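Local structure of N-acetylglucosamine-6-phosphate deacetylase (Thermotoga maritima, 1O12) at residues E27-V32 against C47-V52; G64-D69 against E79-S84; L252-K257 against I322-K327; K198-G203 against L229-V234. The protein probably removes the acetyl group from N-acetylglucosamine 6-phosphate, a hydrolysis that relies on one divalent metal ion per subunit. All blocks are in the same frame, centred on the assembly; numbering follows the deposited sequence.

Contact 1 of 4, residues E27-V32 against C47-V52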
loop_
_atom_site.group_PDB
_atom_site.type_symbol
_atom_site.label_atom_id
_atom_site.label_comp_id
_atom_site.label_asym_id
_atom_site.label_seq_id
_atom_site.Cartn_x
_atom_site.Cartn_y
_atom_site.Cartn_z
ATOM N N GLU A 27 -12.838 25.042 -1.168
ATOM C CA GLU A 27 -13.675 25.578 -0.107
ATOM C C GLU A 27 -13.504 27.085 0.041
ATOM O O GLU A 27 -12.405 27.591 -0.029
ATOM C CB GLU A 27 -13.365 24.883 1.209
ATOM C CG GLU A 27 -11.908 24.743 1.439
ATOM C CD GLU A 27 -11.609 23.687 2.450
ATOM O OE1 GLU A 27 -11.707 23.986 3.655
ATOM O OE2 GLU A 27 -11.298 22.550 2.034
ATOM N N PHE A 28 -14.609 27.794 0.257
ATOM C CA PHE A 28 -14.550 29.244 0.373
ATOM C C PHE A 28 -15.832 29.838 0.937
ATOM O O PHE A 28 -16.908 29.253 0.800
ATOM C CB PHE A 28 -14.267 29.823 -1.006
ATOM C CG PHE A 28 -15.196 29.325 -2.069
ATOM C CD1 PHE A 28 -16.482 29.850 -2.191
ATOM C CD2 PHE A 28 -14.794 28.313 -2.942
ATOM C CE1 PHE A 28 -17.356 29.371 -3.166
ATOM C CE2 PHE A 28 -15.665 27.827 -3.926
ATOM C CZ PHE A 28 -16.946 28.356 -4.036
ATOM N N THR A 29 -15.716 30.993 1.581
ATOM C CA THR A 29 -16.891 31.645 2.152
ATOM C C THR A 29 -17.686 32.293 1.042
ATOM O O THR A 29 -17.124 32.784 0.058
ATOM C CB THR A 29 -16.519 32.727 3.170
ATOM O OG1 THR A 29 -15.763 33.758 2.518
ATOM C CG2 THR A 29 -15.704 32.136 4.294
ATOM N N GLY A 30 -18.999 32.283 1.201
ATOM C CA GLY A 30 -19.877 32.864 0.197
ATOM C C GLY A 30 -21.347 32.547 0.457
ATOM O O GLY A 30 -21.743 32.213 1.584
ATOM N N ASP A 31 -22.162 32.656 -0.587
ATOM C CA ASP A 31 -23.596 32.389 -0.489
ATOM C C ASP A 31 -23.979 31.479 -1.656
ATOM O O ASP A 31 -23.347 31.533 -2.727
ATOM C CB ASP A 31 -24.404 33.701 -0.576
ATOM C CG ASP A 31 -23.961 34.756 0.454
ATOM O OD1 ASP A 31 -24.317 35.958 0.290
ATOM O OD2 ASP A 31 -23.258 34.401 1.426
ATOM N N VAL A 32 -24.986 30.629 -1.432
ATOM C CA VAL A 32 -25.469 29.714 -2.464
ATOM C C VAL A 32 -26.956 30.003 -2.687
ATOM O O VAL A 32 -27.728 30.171 -1.736
ATOM C CB VAL A 32 -25.269 28.205 -2.075
ATOM C CG1 VAL A 32 -25.853 27.295 -3.171
ATOM C CG2 VAL A 32 -23.800 27.892 -1.880
ATOM N N CYS A 47 -16.115 37.006 4.018
ATOM C CA CYS A 47 -16.770 37.400 5.266
ATOM C C CYS A 47 -16.471 36.293 6.271
ATOM O O CYS A 47 -15.641 35.425 5.988
ATOM C CB CYS A 47 -18.277 37.509 5.054
ATOM S SG CYS A 47 -19.024 35.947 4.488
ATOM N N ILE A 48 -17.139 36.316 7.428
ATOM C CA ILE A 48 -16.939 35.298 8.475
ATOM C C ILE A 48 -18.065 34.266 8.431
ATOM O O ILE A 48 -19.231 34.593 8.650
ATOM C CB ILE A 48 -16.871 35.935 9.911
ATOM C CG1 ILE A 48 -17.856 37.110 10.029
ATOM C CG2 ILE A 48 -15.448 36.393 10.218
ATOM C CD1 ILE A 48 -17.709 37.939 11.314
ATOM N N PRO A 49 -17.718 33.001 8.149
ATOM C CA PRO A 49 -18.607 31.837 8.036
ATOM C C PRO A 49 -19.515 31.483 9.202
ATOM O O PRO A 49 -19.126 31.552 10.362
ATOM C CB PRO A 49 -17.651 30.705 7.706
ATOM C CG PRO A 49 -16.547 31.392 6.994
ATOM C CD PRO A 49 -16.336 32.630 7.814
ATOM N N ARG A 50 -20.730 31.068 8.842
ATOM C CA ARG A 50 -21.813 30.682 9.750
ATOM C C ARG A 50 -21.728 29.184 10.086
ATOM O O ARG A 50 -22.039 28.753 11.198
ATOM C CB ARG A 50 -23.167 30.995 9.055
ATOM C CG ARG A 50 -24.454 30.790 9.895
ATOM C CD ARG A 50 -25.586 29.971 9.171
ATOM N NE ARG A 50 -26.132 30.585 7.947
ATOM C CZ ARG A 50 -27.399 30.453 7.541
ATOM N NH1 ARG A 50 -28.265 29.733 8.260
ATOM N NH2 ARG A 50 -27.808 31.039 6.416
ATOM N N GLY A 51 -21.323 28.399 9.102
ATOM C CA GLY A 51 -21.200 26.967 9.269
ATOM C C GLY A 51 -20.609 26.413 7.981
ATOM O O GLY A 51 -20.070 27.168 7.145
ATOM N N VAL A 52 -20.688 25.102 7.808
ATOM C CA VAL A 52 -20.150 24.487 6.601
ATOM C C VAL A 52 -21.299 23.998 5.750
ATOM O O VAL A 52 -22.298 23.520 6.271
ATOM C CB VAL A 52 -19.218 23.277 6.939
ATOM C CG1 VAL A 52 -18.568 22.745 5.669
ATOM C CG2 VAL A 52 -18.167 23.693 7.946
#
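Thr-29 makes the side-chain contacts from the strand, setting its short side chain against Cys-47 and Pro-49 of the irregular segment 47-52 at the protein surface. Its hydroxyl lies between the backbone N and the carbonyl carbon (chi1 62°), the rotation that leaves the methyl beside the backbone N and gives each branch a different neighbour. Thr-29 OG1 looks to the start of the loop, 3.6 Å from Cys-47 N, but its hydrogen-bond partner is Arg-45 O, just before that segment. Thr-29 CB lies 4.3 Å from Cys-47 SG, a loose approach. The methyl branch is directed at the Pro-49 ring, but the model places the two too close together, so the whole fit there is doubtful. No hydrogen bond links the two segments directly. Two residues along the strand, Asp-31 forms a salt bridge with Arg-45 and also accepts a bond from Lys-17 N, so both its oxygens are engaged. Strand 26-35 runs antiparallel between strands 18-22 and 38-44, while segment 47-52 passes beside it on the way from strand 38-44 to strand 52-59.

Contact 2 of 4, residues G64-D69 against E79-S84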
loop_
_atom_site.group_PDB
_atom_site.type_symbol
_atom_site.label_atom_id
_atom_site.label_comp_id
_atom_site.label_asym_id
_atom_site.label_seq_id
_atom_site.Cartn_x
_atom_site.Cartn_y
_atom_site.Cartn_z
ATOM N N GLY A 64 -29.700 -1.318 6.804
ATOM C CA GLY A 64 -30.807 -0.845 7.597
ATOM C C GLY A 64 -30.226 0.066 8.648
ATOM O O GLY A 64 -29.002 0.250 8.700
ATOM N N VAL A 65 -31.094 0.651 9.471
ATOM C CA VAL A 65 -30.661 1.562 10.520
ATOM C C VAL A 65 -31.881 1.862 11.408
ATOM O O VAL A 65 -33.003 1.904 10.911
ATOM C CB VAL A 65 -30.066 2.877 9.887
ATOM C CG1 VAL A 65 -31.114 3.581 9.028
ATOM C CG2 VAL A 65 -29.574 3.813 10.973
ATOM N N VAL A 66 -31.657 2.046 12.715
ATOM C CA VAL A 66 -32.718 2.338 13.707
ATOM C C VAL A 66 -34.006 1.491 13.586
ATOM O O VAL A 66 -35.129 2.007 13.670
ATOM C CB VAL A 66 -33.102 3.869 13.705
ATOM C CG1 VAL A 66 -31.996 4.701 14.334
ATOM C CG2 VAL A 66 -33.335 4.357 12.285
ATOM N N GLY A 67 -33.829 0.190 13.381
ATOM C CA GLY A 67 -34.947 -0.708 13.264
ATOM C C GLY A 67 -35.401 -1.034 11.862
ATOM O O GLY A 67 -36.073 -2.037 11.671
ATOM N N ALA A 68 -35.051 -0.214 10.873
ATOM C CA ALA A 68 -35.482 -0.457 9.486
ATOM C C ALA A 68 -34.478 -1.284 8.690
ATOM O O ALA A 68 -33.278 -1.055 8.786
ATOM C CB ALA A 68 -35.713 0.868 8.794
ATOM N N ASP A 69 -34.958 -2.248 7.913
ATOM C CA ASP A 69 -34.072 -3.084 7.105
ATOM C C ASP A 69 -34.511 -3.008 5.660
ATOM O O ASP A 69 -35.644 -2.647 5.349
ATOM C CB ASP A 69 -34.155 -4.576 7.448
ATOM C CG ASP A 69 -34.420 -4.849 8.900
ATOM O OD1 ASP A 69 -33.498 -5.397 9.564
ATOM O OD2 ASP A 69 -35.552 -4.542 9.373
ATOM N N GLU A 79 -35.159 6.317 4.747
ATOM C CA GLU A 79 -35.006 7.639 4.155
ATOM C C GLU A 79 -35.085 8.785 5.158
ATOM O O GLU A 79 -34.202 9.640 5.230
ATOM C CB GLU A 79 -36.054 7.877 3.076
ATOM C CG GLU A 79 -36.069 9.308 2.538
ATOM C CD GLU A 79 -36.935 9.476 1.284
ATOM O OE1 GLU A 79 -37.050 10.616 0.782
ATOM O OE2 GLU A 79 -37.503 8.469 0.793
ATOM N N GLU A 80 -36.171 8.787 5.912
ATOM C CA GLU A 80 -36.449 9.788 6.899
ATOM C C GLU A 80 -35.290 9.906 7.918
ATOM O O GLU A 80 -34.864 11.012 8.263
ATOM C CB GLU A 80 -37.788 9.424 7.566
ATOM C CG GLU A 80 -38.376 10.485 8.469
ATOM C CD GLU A 80 -38.136 11.913 7.949
ATOM O OE1 GLU A 80 -38.391 12.187 6.742
ATOM O OE2 GLU A 80 -37.695 12.763 8.764
ATOM N N PHE A 81 -34.755 8.792 8.395
ATOM C CA PHE A 81 -33.661 8.910 9.350
ATOM C C PHE A 81 -32.392 9.469 8.711
ATOM O O PHE A 81 -31.745 10.361 9.266
ATOM C CB PHE A 81 -33.326 7.565 9.980
ATOM C CG PHE A 81 -32.215 7.648 10.969
ATOM C CD1 PHE A 81 -32.399 8.317 12.181
ATOM C CD2 PHE A 81 -30.953 7.145 10.665
ATOM C CE1 PHE A 81 -31.330 8.497 13.087
ATOM C CE2 PHE A 81 -29.878 7.323 11.562
ATOM C CZ PHE A 81 -30.072 8.003 12.774
ATOM N N LEU A 82 -32.043 8.923 7.543
ATOM C CA LEU A 82 -30.843 9.332 6.820
ATOM C C LEU A 82 -30.684 10.836 6.604
ATOM O O LEU A 82 -29.551 11.344 6.539
ATOM C CB LEU A 82 -30.765 8.587 5.489
ATOM C CG LEU A 82 -30.519 7.100 5.738
ATOM C CD1 LEU A 82 -30.206 6.418 4.437
ATOM C CD2 LEU A 82 -29.371 6.913 6.720
ATOM N N TYR A 83 -31.803 11.548 6.507
ATOM C CA TYR A 83 -31.749 12.985 6.320
ATOM C C TYR A 83 -31.076 13.619 7.527
ATOM O O TYR A 83 -30.391 14.636 7.405
ATOM C CB TYR A 83 -33.154 13.559 6.110
ATOM C CG TYR A 83 -33.701 13.284 4.716
ATOM C CD1 TYR A 83 -32.902 13.483 3.581
ATOM C CD2 TYR A 83 -35.016 12.826 4.520
ATOM C CE1 TYR A 83 -33.392 13.229 2.301
ATOM C CE2 TYR A 83 -35.515 12.573 3.236
ATOM C CZ TYR A 83 -34.696 12.772 2.145
ATOM O OH TYR A 83 -35.145 12.499 0.893
ATOM N N SER A 84 -31.251 13.009 8.696
ATOM C CA SER A 84 -30.633 13.516 9.925
ATOM C C SER A 84 -29.138 13.229 9.947
ATOM O O SER A 84 -28.456 13.597 10.891
ATOM C CB SER A 84 -31.245 12.873 11.156
ATOM O OG SER A 84 -30.878 11.511 11.246
#
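Phe-81 lies against Val-65 and Val-66, and its contacts change from atom to atom along the side chain. At the root, Phe-81 CB is 4.0 Å from Val-66 CG2, and the same methyl sits 3.7 Å from Phe-81 CG. Further out the ring passes to the other branch of Val-66: CG1 stands over the centre of the face, 4.1 Å from the Phe-81 centroid and 11° off the normal, a CH-pi contact that reaches as far as CE1 and CZ. Along the other flank, Val-65 CG2 comes obliquely to 3.6 Å from Phe-81 CE2. CG trans to the backbone N (chi1 -180°) sends the ring out from the helix to the hairpin. There a type I' turn from Val-65 to Ala-68, closed by Ala-68 N to Val-65 O, brings both valines forward. Deeper in, Leu-82 adds a looser touch, its CD2 4.4 Å from Val-65 CG1. The contact thus seats the small hairpin of strands 61-65 and 68-69 on the last turn of helix 75-83; Phe-306 adds a tilted ring beside Phe-81, and Leu-82 continues to Val-87 and Phe-90 of strand 87-93.

Contact 3 of 4, residues L252-K257 against I322-K327; sequences LVYKVK and ITELAK
Tyr-254 and Glu-324 reach across from two helices and meet through a single hydrogen bond, from Tyr-254 OH to Glu-324 OE2 at 2.6 Å. This is the close part of the contact. The acceptor oxygen lies at the edge of the phenol ring, in its plane, whereas the hydroxyl meets the carboxylate on the syn side but 29° out of its plane, and the two flat groups are turned 59° apart. Glu-324 runs extended beyond CG, which lets it span the gap. Its other oxygen, OE1, accepts a bond from Ser-321 N just ahead of helix 322-336, so the carboxylate is held at both oxygens; the nearby helix start would probably help stabilise its negative charge. Everything else is loose. The nearest CA atoms, those of Tyr-254 and Glu-324, remain 10.5 Å apart, no apolar side chains meet between the segments, and the bridging residues are both partly exposed. Firmer packing lies behind each helix, consistent with the TIM-barrel-type domain of the metallo-dependent hydrolases. Leu-325 is buried against Val-311 and Phe-314 of helix 307-318, and Ile-322 against Val-52 and Met-54 of strand 52-59. Helix 247-257 rests through Val-253 on strand 235-239, and elsewhere faces the second subunit, where Val-256 packs on Val-256 of that chain and Lys-255 forms a salt bridge with its Asp-232.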
loop_
_atom_site.group_PDB
_atom_site.type_symbol
_atom_site.label_atom_id
_atom_site.label_comp_id
_atom_site.label_asym_id
_atom_site.label_seq_id
_atom_site.Cartn_x
_atom_site.Cartn_y
_atom_site.Cartn_z
ATOM N N LEU A 252 -3.327 4.683 6.024
ATOM C CA LEU A 252 -2.549 4.073 4.948
ATOM C C LEU A 252 -3.324 4.099 3.620
ATOM O O LEU A 252 -2.802 4.541 2.592
ATOM C CB LEU A 252 -2.179 2.628 5.309
ATOM C CG LEU A 252 -1.424 1.820 4.241
ATOM C CD1 LEU A 252 -0.219 2.640 3.694
ATOM C CD2 LEU A 252 -0.979 0.475 4.842
ATOM N N VAL A 253 -4.565 3.642 3.629
ATOM C CA VAL A 253 -5.339 3.660 2.391
ATOM C C VAL A 253 -5.439 5.100 1.874
ATOM O O VAL A 253 -5.312 5.365 0.665
ATOM C CB VAL A 253 -6.744 3.088 2.581
ATOM C CG1 VAL A 253 -7.525 3.243 1.293
ATOM C CG2 VAL A 253 -6.655 1.636 2.978
ATOM N N TYR A 254 -5.639 6.041 2.788
ATOM C CA TYR A 254 -5.734 7.434 2.371
ATOM C C TYR A 254 -4.424 7.864 1.698
ATOM O O TYR A 254 -4.434 8.449 0.606
ATOM C CB TYR A 254 -6.041 8.316 3.565
ATOM C CG TYR A 254 -5.868 9.780 3.283
ATOM C CD1 TYR A 254 -6.590 10.408 2.260
ATOM C CD2 TYR A 254 -4.999 10.557 4.061
ATOM C CE1 TYR A 254 -6.456 11.769 2.022
ATOM C CE2 TYR A 254 -4.858 11.914 3.835
ATOM C CZ TYR A 254 -5.587 12.520 2.820
ATOM O OH TYR A 254 -5.473 13.883 2.640
ATOM N N LYS A 255 -3.304 7.538 2.332
ATOM C CA LYS A 255 -1.989 7.853 1.797
ATOM C C LYS A 255 -1.780 7.327 0.358
ATOM O O LYS A 255 -1.267 8.041 -0.508
ATOM C CB LYS A 255 -0.935 7.275 2.711
ATOM C CG LYS A 255 0.474 7.536 2.255
ATOM C CD LYS A 255 1.443 6.793 3.154
ATOM C CE LYS A 255 2.876 7.101 2.780
ATOM N NZ LYS A 255 3.142 8.519 3.079
ATOM N N VAL A 256 -2.195 6.088 0.110
ATOM C CA VAL A 256 -2.045 5.460 -1.199
ATOM C C VAL A 256 -3.079 5.868 -2.242
ATOM O O VAL A 256 -2.735 6.157 -3.380
ATOM C CB VAL A 256 -2.131 3.929 -1.078
ATOM C CG1 VAL A 256 -1.906 3.290 -2.433
ATOM C CG2 VAL A 256 -1.129 3.433 -0.040
ATOM N N LYS A 257 -4.345 5.873 -1.845
ATOM C CA LYS A 257 -5.442 6.197 -2.746
ATOM C C LYS A 257 -5.827 7.666 -2.888
ATOM O O LYS A 257 -6.412 8.046 -3.903
ATOM C CB LYS A 257 -6.684 5.424 -2.317
ATOM C CG LYS A 257 -6.499 3.925 -2.264
ATOM C CD LYS A 257 -6.221 3.364 -3.632
ATOM C CE LYS A 257 -7.264 3.791 -4.606
ATOM N NZ LYS A 257 -7.058 3.107 -5.911
ATOM N N ILE A 322 -11.781 19.627 4.247
ATOM C CA ILE A 322 -13.210 19.469 4.043
ATOM C C ILE A 322 -13.480 19.305 2.566
ATOM O O ILE A 322 -14.467 18.732 2.190
ATOM C CB ILE A 322 -14.005 20.638 4.582
ATOM C CG1 ILE A 322 -13.662 20.840 6.058
ATOM C CG2 ILE A 322 -15.502 20.319 4.489
ATOM C CD1 ILE A 322 -14.687 21.692 6.836
ATOM N N THR A 323 -12.590 19.803 1.725
ATOM C CA THR A 323 -12.743 19.603 0.289
ATOM C C THR A 323 -12.552 18.118 -0.068
ATOM O O THR A 323 -13.224 17.598 -0.945
ATOM C CB THR A 323 -11.714 20.394 -0.520
ATOM O OG1 THR A 323 -12.051 21.788 -0.508
ATOM C CG2 THR A 323 -11.675 19.883 -1.930
ATOM N N GLU A 324 -11.630 17.439 0.601
ATOM C CA GLU A 324 -11.401 16.034 0.323
ATOM C C GLU A 324 -12.507 15.148 0.880
ATOM O O GLU A 324 -12.792 14.077 0.319
ATOM C CB GLU A 324 -10.074 15.580 0.925
ATOM C CG GLU A 324 -8.835 16.125 0.239
ATOM C CD GLU A 324 -7.638 15.970 1.140
ATOM O OE1 GLU A 324 -7.642 16.638 2.191
ATOM O OE2 GLU A 324 -6.716 15.179 0.829
ATOM N N LEU A 325 -13.097 15.592 1.993
ATOM C CA LEU A 325 -14.177 14.881 2.647
ATOM C C LEU A 325 -15.407 14.909 1.762
ATOM O O LEU A 325 -16.241 14.016 1.846
ATOM C CB LEU A 325 -14.539 15.521 3.975
ATOM C CG LEU A 325 -13.868 15.027 5.251
ATOM C CD1 LEU A 325 -14.445 15.836 6.431
ATOM C CD2 LEU A 325 -14.100 13.537 5.434
ATOM N N ALA A 326 -15.527 15.937 0.929
ATOM C CA ALA A 326 -16.656 16.013 0.020
ATOM C C ALA A 326 -16.535 14.932 -1.059
ATOM O O ALA A 326 -17.544 14.404 -1.554
ATOM C CB ALA A 326 -16.721 17.382 -0.636
ATOM N N LYS A 327 -15.304 14.593 -1.429
ATOM C CA LYS A 327 -15.130 13.598 -2.473
ATOM C C LYS A 327 -15.478 12.227 -1.944
ATOM O O LYS A 327 -16.210 11.480 -2.583
ATOM C CB LYS A 327 -13.709 13.617 -2.987
ATOM C CG LYS A 327 -13.312 14.931 -3.605
ATOM C CD LYS A 327 -11.888 14.822 -4.126
ATOM C CE LYS A 327 -11.508 16.006 -4.970
ATOM N NZ LYS A 327 -10.224 15.710 -5.667
#

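Contact 4 of 4, residues K198-G203 against L229-V234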
loop_
_atom_site.group_PDB
_atom_site.type_symbol
_atom_site.label_atom_id
_atom_site.label_comp_id
_atom_site.label_asym_id
_atom_site.label_seq_id
_atom_site.Cartn_x
_atom_site.Cartn_y
_atom_site.Cartn_z
ATOM N N LYS A 198 -9.210 -9.254 -15.287
ATOM C CA LYS A 198 -10.056 -9.642 -16.394
ATOM C C LYS A 198 -11.257 -8.710 -16.349
ATOM O O LYS A 198 -11.775 -8.289 -17.389
ATOM C CB LYS A 198 -10.523 -11.086 -16.224
ATOM C CG LYS A 198 -10.191 -12.018 -17.387
ATOM C CD LYS A 198 -9.817 -13.428 -16.872
ATOM C CE LYS A 198 -8.458 -13.448 -16.127
ATOM N NZ LYS A 198 -8.153 -14.750 -15.428
ATOM N N PHE A 199 -11.692 -8.374 -15.138
ATOM C CA PHE A 199 -12.830 -7.490 -14.988
ATOM C C PHE A 199 -12.472 -6.025 -15.045
ATOM O O PHE A 199 -13.277 -5.212 -15.463
ATOM C CB PHE A 199 -13.584 -7.788 -13.698
ATOM C CG PHE A 199 -14.405 -9.025 -13.767
ATOM C CD1 PHE A 199 -13.829 -10.266 -13.556
ATOM C CD2 PHE A 199 -15.753 -8.955 -14.079
ATOM C CE1 PHE A 199 -14.597 -11.426 -13.658
ATOM C CE2 PHE A 199 -16.514 -10.102 -14.183
ATOM C CZ PHE A 199 -15.933 -11.341 -13.971
ATOM N N TYR A 200 -11.265 -5.687 -14.619
ATOM C CA TYR A 200 -10.820 -4.308 -14.648
ATOM C C TYR A 200 -10.659 -3.852 -16.085
ATOM O O TYR A 200 -10.893 -2.697 -16.397
ATOM C CB TYR A 200 -9.486 -4.173 -13.939
ATOM C CG TYR A 200 -8.886 -2.789 -14.048
ATOM C CD1 TYR A 200 -9.387 -1.730 -13.278
ATOM C CD2 TYR A 200 -7.795 -2.541 -14.911
ATOM C CE1 TYR A 200 -8.821 -0.457 -13.347
ATOM C CE2 TYR A 200 -7.213 -1.262 -14.990
ATOM C CZ TYR A 200 -7.731 -0.233 -14.202
ATOM O OH TYR A 200 -7.143 1.009 -14.226
ATOM N N LYS A 201 -10.247 -4.766 -16.958
ATOM C CA LYS A 201 -10.064 -4.444 -18.364
ATOM C C LYS A 201 -11.408 -4.202 -19.031
ATOM O O LYS A 201 -11.471 -3.565 -20.079
ATOM C CB LYS A 201 -9.378 -5.588 -19.085
ATOM C CG LYS A 201 -8.001 -5.958 -18.572
ATOM C CD LYS A 201 -7.574 -7.318 -19.170
ATOM C CE LYS A 201 -6.178 -7.684 -18.720
ATOM N NZ LYS A 201 -5.216 -6.569 -19.026
ATOM N N GLU A 202 -12.481 -4.717 -18.430
ATOM C CA GLU A 202 -13.819 -4.549 -18.995
ATOM C C GLU A 202 -14.582 -3.394 -18.364
ATOM O O GLU A 202 -15.763 -3.201 -18.642
ATOM C CB GLU A 202 -14.644 -5.819 -18.825
ATOM C CG GLU A 202 -14.125 -7.060 -19.549
ATOM C CD GLU A 202 -13.982 -6.896 -21.075
ATOM O OE1 GLU A 202 -14.812 -6.207 -21.720
ATOM O OE2 GLU A 202 -13.034 -7.496 -21.637
ATOM N N GLY A 203 -13.912 -2.639 -17.496
ATOM C CA GLY A 203 -14.565 -1.509 -16.865
ATOM C C GLY A 203 -14.966 -1.645 -15.412
ATOM O O GLY A 203 -15.521 -0.705 -14.859
ATOM N N LEU A 229 -5.140 -1.304 -4.342
ATOM C CA LEU A 229 -4.203 -0.269 -3.990
ATOM C C LEU A 229 -3.412 0.207 -5.195
ATOM O O LEU A 229 -3.131 1.392 -5.327
ATOM C CB LEU A 229 -3.236 -0.785 -2.918
ATOM C CG LEU A 229 -3.865 -1.230 -1.607
ATOM C CD1 LEU A 229 -2.869 -2.018 -0.773
ATOM C CD2 LEU A 229 -4.378 0.026 -0.885
ATOM N N LEU A 230 -3.064 -0.725 -6.071
ATOM C CA LEU A 230 -2.232 -0.430 -7.236
ATOM C C LEU A 230 -2.865 0.415 -8.307
ATOM O O LEU A 230 -2.243 1.357 -8.807
ATOM C CB LEU A 230 -1.749 -1.733 -7.885
ATOM C CG LEU A 230 -0.876 -1.592 -9.131
ATOM C CD1 LEU A 230 0.408 -0.871 -8.763
ATOM C CD2 LEU A 230 -0.565 -2.958 -9.714
ATOM N N LEU A 231 -4.100 0.067 -8.657
ATOM C CA LEU A 231 -4.834 0.750 -9.715
ATOM C C LEU A 231 -5.429 2.078 -9.278
ATOM O O LEU A 231 -6.338 2.140 -8.438
ATOM C CB LEU A 231 -5.935 -0.170 -10.248
ATOM C CG LEU A 231 -5.388 -1.537 -10.654
ATOM C CD1 LEU A 231 -6.535 -2.490 -10.909
ATOM C CD2 LEU A 231 -4.464 -1.390 -11.889
ATOM N N ASP A 232 -4.925 3.145 -9.886
ATOM C CA ASP A 232 -5.360 4.499 -9.568
ATOM C C ASP A 232 -6.812 4.880 -9.804
ATOM O O ASP A 232 -7.324 5.734 -9.099
ATOM C CB ASP A 232 -4.450 5.477 -10.274
ATOM C CG ASP A 232 -3.096 5.580 -9.595
ATOM O OD1 ASP A 232 -2.543 4.509 -9.180
ATOM O OD2 ASP A 232 -2.592 6.732 -9.474
ATOM N N ASP A 233 -7.481 4.257 -10.773
ATOM C CA ASP A 233 -8.881 4.585 -11.027
ATOM C C ASP A 233 -9.907 3.583 -10.474
ATOM O O ASP A 233 -11.062 3.606 -10.877
ATOM C CB ASP A 233 -9.114 4.766 -12.515
ATOM C CG ASP A 233 -8.705 3.575 -13.281
ATOM O OD1 ASP A 233 -8.856 3.585 -14.518
ATOM O OD2 ASP A 233 -8.221 2.617 -12.629
ATOM N N VAL A 234 -9.470 2.699 -9.585
ATOM C CA VAL A 234 -10.348 1.730 -8.914
ATOM C C VAL A 234 -10.650 2.411 -7.583
ATOM O O VAL A 234 -9.720 2.755 -6.838
ATOM C CB VAL A 234 -9.621 0.395 -8.570
ATOM C CG1 VAL A 234 -10.390 -0.353 -7.489
ATOM C CG2 VAL A 234 -9.492 -0.465 -9.785
#
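The ring of Tyr-200 has Leu-231 CD1 over the centre of one face and Asp-233 OD2 at its edge, in plane. Leu-231 CD1 stands 3.8 Å from the ring centroid and 12° off the normal, a CH-pi contact in which the two side chains run past one another in opposite directions. At the edge the phenol donates a short hydrogen bond, Tyr-200 OH to Asp-233 OD2 at 2.5 Å, received on the syn lone pair of that oxygen; the carboxylate is turned 66° from the ring. Val-234 CG2 approaches obliquely, 3.6 Å from Tyr-200 CE1. Thus one aromatic side chain gathers three residues of the type I turn from Leu-231 to Val-234. Asp-233 can join them because its CG lies between backbone N and carbonyl carbon (chi1 56°), and its other oxygen, OD1, has a long, weak ion pair with Lys-205. On the tyrosine's own side the helix ends in a Schellman motif, with Gly-203 N bonded to Tyr-200 O and Val-204 N to Phe-199 O. The contact therefore joins the C-terminal end of helix 193-200 to the turn that follows helix 223-230 and leads into strand 235-239; Leu-231 and Val-234 also touch Phe-196 of helix 193-200.

None of the four is a fully buried core contact: contacts 2 and 4 are partly buried, contacts 1 and 3 lie at the surface. Contact 2 is purely apolar between its segments, contact 3 a lone polar bridge, and contact 4 combines both, repeating the tyrosine-to-carboxylate bond of contact 3 with apolar cover added. Contact 1, between a strand and a loop, relies on small side chains. It meets contact 3 where Glu-27 OE2 probably bonds Thr-323 OG1. Contacts 3 and 4 are joined by Lys-257 NZ to Val-234 O, and both reach the second subunit. Contact 2 touches none of the others and lies across the chain's centre from contacts 3 and 4.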